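Local coordinates for NAP1-binding protein 2 (Saccharomyces cerevisiae, PDB 1YN8), which acts as an adaptor linking the PTC1 phosphatase to the PBS2 kinase, thereby restraining HOG1 signalling, and is represented here by its SH3 domain, at residues V26-K31 and G35-E40; D9-P12 and L18-A21. All blocks are in the same frame, centred on the assembly; numbering follows the deposited sequence.

Interaction 1 (V26-K31 and G35-E40); sequences VFISYK and GWLVAE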
loop_
_atom_site.group_PDB
_atom_site.type_symbol
_atom_site.label_atom_id
_atom_site.label_comp_id
_atom_site.label_asym_id
_atom_site.label_seq_id
_atom_site.Cartn_x
_atom_site.Cartn_y
_atom_site.Cartn_z
ATOM N N VAL A 26 -1.981 -6.107 -2.647
ATOM C CA VAL A 26 -1.991 -4.737 -3.198
ATOM C C VAL A 26 -1.136 -4.586 -4.479
ATOM O O VAL A 26 -0.368 -5.467 -4.829
ATOM C CB VAL A 26 -1.525 -3.728 -2.129
ATOM C CG1 VAL A 26 -2.412 -3.790 -0.904
ATOM C CG2 VAL A 26 -0.073 -3.999 -1.729
ATOM N N PHE A 27 -1.286 -3.451 -5.168
ATOM C CA PHE A 27 -0.549 -3.150 -6.410
ATOM C C PHE A 27 0.024 -1.754 -6.268
ATOM O O PHE A 27 -0.735 -0.808 -5.997
ATOM C CB PHE A 27 -1.483 -3.238 -7.625
ATOM C CG PHE A 27 -2.093 -4.638 -7.813
ATOM C CD1 PHE A 27 -1.469 -5.582 -8.660
ATOM C CD2 PHE A 27 -3.217 -5.045 -7.068
ATOM C CE1 PHE A 27 -1.967 -6.886 -8.774
ATOM C CE2 PHE A 27 -3.753 -6.317 -7.247
ATOM C CZ PHE A 27 -3.112 -7.238 -8.091
ATOM N N ILE A 28 1.342 -1.625 -6.449
ATOM C CA ILE A 28 2.019 -0.348 -6.259
ATOM C C ILE A 28 2.040 0.395 -7.586
ATOM O O ILE A 28 2.619 -0.095 -8.579
ATOM C CB ILE A 28 3.461 -0.514 -5.700
ATOM C CG1 ILE A 28 3.509 -1.384 -4.417
ATOM C CG2 ILE A 28 4.100 0.848 -5.485
ATOM C CD1 ILE A 28 2.659 -0.927 -3.250
ATOM N N SER A 29 1.427 1.591 -7.618
ATOM C CA SER A 29 1.409 2.406 -8.835
ATOM C C SER A 29 2.721 3.155 -9.114
ATOM O O SER A 29 3.186 3.207 -10.267
ATOM C CB SER A 29 0.266 3.401 -8.729
ATOM O OG SER A 29 -0.952 2.728 -8.483
ATOM N N TYR A 30 3.275 3.793 -8.065
ATOM C CA TYR A 30 4.483 4.588 -8.121
ATOM C C TYR A 30 4.914 5.006 -6.705
ATOM O O TYR A 30 4.158 4.839 -5.739
ATOM C CB TYR A 30 4.320 5.845 -8.985
ATOM C CG TYR A 30 3.332 6.919 -8.502
ATOM C CD1 TYR A 30 3.779 8.041 -7.808
ATOM C CD2 TYR A 30 1.982 6.845 -8.797
ATOM C CE1 TYR A 30 2.890 9.058 -7.408
ATOM C CE2 TYR A 30 1.090 7.854 -8.395
ATOM C CZ TYR A 30 1.551 8.953 -7.705
ATOM O OH TYR A 30 0.659 9.960 -7.319
ATOM N N LYS A 31 6.144 5.511 -6.625
ATOM C CA LYS A 31 6.676 6.121 -5.399
ATOM C C LYS A 31 6.382 7.622 -5.358
ATOM O O LYS A 31 6.897 8.403 -6.190
ATOM C CB LYS A 31 8.177 5.870 -5.280
ATOM C CG LYS A 31 8.823 6.399 -3.973
ATOM C CD LYS A 31 10.260 5.890 -3.842
ATOM C CE LYS A 31 10.880 6.382 -2.563
ATOM N NZ LYS A 31 12.322 6.018 -2.449
ATOM N N GLY A 35 9.702 7.370 1.652
ATOM C CA GLY A 35 8.919 6.676 2.663
ATOM C C GLY A 35 7.458 6.451 2.338
ATOM O O GLY A 35 6.755 5.842 3.145
ATOM N N TRP A 36 7.000 6.876 1.146
ATOM C CA TRP A 36 5.581 6.759 0.760
ATOM C C TRP A 36 5.388 6.172 -0.653
ATOM O O TRP A 36 5.926 6.715 -1.628
ATOM C CB TRP A 36 4.902 8.149 0.829
ATOM C CG TRP A 36 4.785 8.747 2.246
ATOM C CD1 TRP A 36 5.454 9.822 2.752
ATOM C CD2 TRP A 36 3.917 8.288 3.288
ATOM N NE1 TRP A 36 5.068 10.059 4.062
ATOM C CE2 TRP A 36 4.123 9.132 4.411
ATOM C CE3 TRP A 36 2.978 7.252 3.380
ATOM C CZ2 TRP A 36 3.426 8.961 5.604
ATOM C CZ3 TRP A 36 2.279 7.084 4.588
ATOM C CH2 TRP A 36 2.506 7.924 5.660
ATOM N N LEU A 37 4.579 5.108 -0.713
ATOM C CA LEU A 37 4.123 4.528 -1.963
ATOM C C LEU A 37 2.618 4.830 -2.173
ATOM O O LEU A 37 1.845 4.882 -1.196
ATOM C CB LEU A 37 4.356 3.009 -1.951
ATOM C CG LEU A 37 5.789 2.517 -1.672
ATOM C CD1 LEU A 37 5.752 1.012 -1.653
ATOM C CD2 LEU A 37 6.776 3.009 -2.695
ATOM N N VAL A 38 2.215 4.964 -3.443
ATOM C CA VAL A 38 0.806 4.986 -3.838
ATOM C C VAL A 38 0.412 3.553 -4.253
ATOM O O VAL A 38 0.980 2.971 -5.204
ATOM C CB VAL A 38 0.510 5.949 -5.016
ATOM C CG1 VAL A 38 -0.976 5.851 -5.431
ATOM C CG2 VAL A 38 0.829 7.374 -4.654
ATOM N N ALA A 39 -0.571 3.024 -3.548
ATOM C CA ALA A 39 -1.025 1.650 -3.680
ATOM C C ALA A 39 -2.516 1.583 -3.986
ATOM O O ALA A 39 -3.282 2.480 -3.596
ATOM C CB ALA A 39 -0.727 0.906 -2.424
ATOM N N GLU A 40 -2.922 0.547 -4.726
ATOM C CA GLU A 40 -4.338 0.173 -4.829
ATOM C C GLU A 40 -4.606 -1.174 -4.131
ATOM O O GLU A 40 -3.697 -2.034 -3.987
ATOM C CB GLU A 40 -4.889 0.202 -6.279
ATOM C CG GLU A 40 -4.262 -0.743 -7.253
ATOM C CD GLU A 40 -4.819 -0.638 -8.710
ATOM O OE1 GLU A 40 -5.260 0.440 -9.181
ATOM O OE2 GLU A 40 -4.832 -1.697 -9.375
#
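Lys31 lays its CG against Trp36 O at 3.7 Å, and the extended chain runs on past Gly35, in an antiparallel beta hairpin of the SH3 barrel whose turn is the n-Src loop. A positive phi of 87° makes glycine the natural choice at Gly35. At Trp36 the indole leads away from 26-31 and touches Leu49 and Glu17; an aromatic here is consistent with the conserved tryptophan of the SH3 peptide groove. Leu37 faces the core: its CD1 meets Ile28 CD1 at 4.0 Å and CD2 packs on Lys31 CB, so one branched residue serves both neighbours, and Val55 and Tyr57 cover the same side. At Val38 the strands differ in step. Three residues lead from Ile28 to Lys31 where two lead from Ala39 to Leu37, a beta bulge at Ser29 and Tyr30: Ser29 N donates to Val38 O (2.8 Å), and Val38 N donates to Tyr30 O (3.0 Å). On the outer face the Tyr30 ring, brought round by a chi1 of 65°, lays one face over Val38 CG2, a CH-pi contact 3.9 Å from the ring centroid and 24° off its normal. Ala39 is small enough to let Ile28 CD1 settle 3.9 Å from its CB, in the buried layer. Glu40 returns to the outer face, where its aliphatic CG lies beside Phe27 CB. Its backbone closes the pairing: Glu40 N reaches Phe27 O at 2.9 Å, and Phe27 N returns a bond to Glu40 O at 3.0 Å.

Interaction 2 (D9-P12 and L18-A21); sequences DFEP and LRLA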
loop_
_atom_site.group_PDB
_atom_site.type_symbol
_atom_site.label_atom_id
_atom_site.label_comp_id
_atom_site.label_asym_id
_atom_site.label_seq_id
_atom_site.Cartn_x
_atom_site.Cartn_y
_atom_site.Cartn_z
ATOM N N ASP A 9 -0.287 -4.464 9.780
ATOM C CA ASP A 9 -1.449 -3.565 9.889
ATOM C C ASP A 9 -0.980 -2.111 9.743
ATOM O O ASP A 9 0.105 -1.739 10.232
ATOM C CB ASP A 9 -2.146 -3.736 11.257
ATOM C CG ASP A 9 -2.899 -5.027 11.407
ATOM O OD1 ASP A 9 -3.049 -5.776 10.421
ATOM O OD2 ASP A 9 -3.351 -5.292 12.569
ATOM N N PHE A 10 -1.775 -1.284 9.072
ATOM C CA PHE A 10 -1.481 0.156 8.981
ATOM C C PHE A 10 -2.759 0.990 9.197
ATOM O O PHE A 10 -3.702 0.898 8.411
ATOM C CB PHE A 10 -0.838 0.492 7.632
ATOM C CG PHE A 10 -0.659 1.960 7.396
ATOM C CD1 PHE A 10 0.158 2.711 8.232
ATOM C CD2 PHE A 10 -1.342 2.604 6.363
ATOM C CE1 PHE A 10 0.320 4.080 8.020
ATOM C CE2 PHE A 10 -1.192 3.964 6.143
ATOM C CZ PHE A 10 -0.365 4.706 6.980
ATOM N N GLU A 11 -2.730 1.777 10.276
ATOM C CA GLU A 11 -3.783 2.683 10.742
ATOM C C GLU A 11 -3.518 4.117 10.219
ATOM O O GLU A 11 -2.567 4.777 10.658
ATOM C CB GLU A 11 -3.745 2.696 12.268
ATOM C CG GLU A 11 -4.787 3.570 12.959
ATOM C CD GLU A 11 -6.110 2.869 13.111
ATOM O OE1 GLU A 11 -6.107 1.698 13.543
ATOM O OE2 GLU A 11 -7.149 3.495 12.809
ATOM N N PRO A 12 -4.336 4.587 9.270
ATOM C CA PRO A 12 -4.093 5.837 8.522
ATOM C C PRO A 12 -3.997 7.187 9.280
ATOM O O PRO A 12 -3.003 7.895 9.126
ATOM C CB PRO A 12 -5.267 5.867 7.524
ATOM C CG PRO A 12 -5.691 4.468 7.410
ATOM C CD PRO A 12 -5.536 3.900 8.765
ATOM N N LEU A 18 -4.080 4.897 2.827
ATOM C CA LEU A 18 -4.889 3.699 2.589
ATOM C C LEU A 18 -4.711 2.694 3.725
ATOM O O LEU A 18 -3.605 2.215 3.939
ATOM C CB LEU A 18 -4.469 3.023 1.268
ATOM C CG LEU A 18 -5.254 1.798 0.770
ATOM C CD1 LEU A 18 -6.648 2.241 0.260
ATOM C CD2 LEU A 18 -4.523 1.004 -0.301
ATOM N N ARG A 19 -5.789 2.338 4.415
ATOM C CA ARG A 19 -5.700 1.356 5.514
ATOM C C ARG A 19 -5.237 -0.010 4.993
ATOM O O ARG A 19 -5.730 -0.508 3.973
ATOM C CB ARG A 19 -7.050 1.197 6.225
ATOM C CG ARG A 19 -7.092 0.079 7.291
ATOM C CD ARG A 19 -8.424 -0.007 8.053
ATOM N NE ARG A 19 -8.738 1.175 8.868
ATOM C CZ ARG A 19 -8.260 1.438 10.082
ATOM N NH1 ARG A 19 -7.405 0.614 10.695
ATOM N NH2 ARG A 19 -8.650 2.547 10.700
ATOM N N LEU A 20 -4.309 -0.638 5.723
ATOM C CA LEU A 20 -3.898 -1.993 5.428
ATOM C C LEU A 20 -4.106 -2.908 6.639
ATOM O O LEU A 20 -4.057 -2.485 7.803
ATOM C CB LEU A 20 -2.399 -2.057 5.022
ATOM C CG LEU A 20 -1.839 -1.209 3.867
ATOM C CD1 LEU A 20 -0.290 -1.358 3.828
ATOM C CD2 LEU A 20 -2.431 -1.544 2.511
ATOM N N ALA A 21 -4.363 -4.166 6.320
ATOM C CA ALA A 21 -4.236 -5.272 7.247
ATOM C C ALA A 21 -3.120 -6.238 6.773
ATOM O O ALA A 21 -2.944 -6.490 5.554
ATOM C CB ALA A 21 -5.535 -5.992 7.311
#
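Pro12 lays its ring across Arg19 at about a right angle: CD sits 3.8 Å above the guanidinium plane, over its centre, and CG touches Arg19 CA at 3.6 Å. With an alanine here the lost ring carbons would probably leave that face of the guanidinium without its cover and the group freer to turn. Glu11 takes hold of the same guanidinium at its edge. The two chains run side by side and point the same way, each bent once, Arg19 at chi3 (-64°) and Glu11 at chi2 (84°), which turns the charged groups to meet. Carboxylate and guanidinium planes stand 75° apart, so the two-pronged salt bridge is not coplanar: Arg19 NH2 approaches Glu11 OE2 at 2.8 Å from above the carboxylate plane, and NH1 makes a weak second bond to OE1. Long, flexible side chains suit such a pairing on the surface. This is the RT loop of the SH3 domain, whose two arms run antiparallel and are joined here by a single bridge, Phe10 with Leu20. Phe10 N donates almost straight to Leu20 O (2.9 Å), although from above the carbonyl plane; the longer return bond, Leu20 N to Phe10 O (3.2 Å), lies on a lone pair. Phe10 has CG opposite its own backbone N, which carries the ring alongside the other arm, so that the CD2 edge meets Leu18 O at 3.3 Å. Phe10 closes the ALYDF sequence, counterpart of the ALYDY motif of SH3 domains, and touches Pro51, consistent with a place in the proline-recognition surface. Leu20, buried, packs its CB on Phe10 CB and reaches Val50. One residue before Phe10, Asp9 OD1 lies 3.4 Å from Ala21 CA and accepts a hydrogen bond from Glu22 N.

Overall arrangement
From the N terminus the chain passes through strand 2-6 and enters the RT loop, which interaction 2 closes by bringing 18-21 back beside 9-12. It then runs into strand 25-33, and interaction 1 closes the shorter n-Src turn by pairing 26-31 with 35-40. The two contacts follow in series, neither nesting nor crossing, with centres about 13 Å apart on opposite sides of the chain's centre. They nevertheless touch: Val26 packs on Leu20 and Ala39 on Leu18, joining the RT loop to the central sheet, while Trp36 adjoins Phe10 in a packing contact, consistent with the peptide-binding groove between RT and n-Src loops.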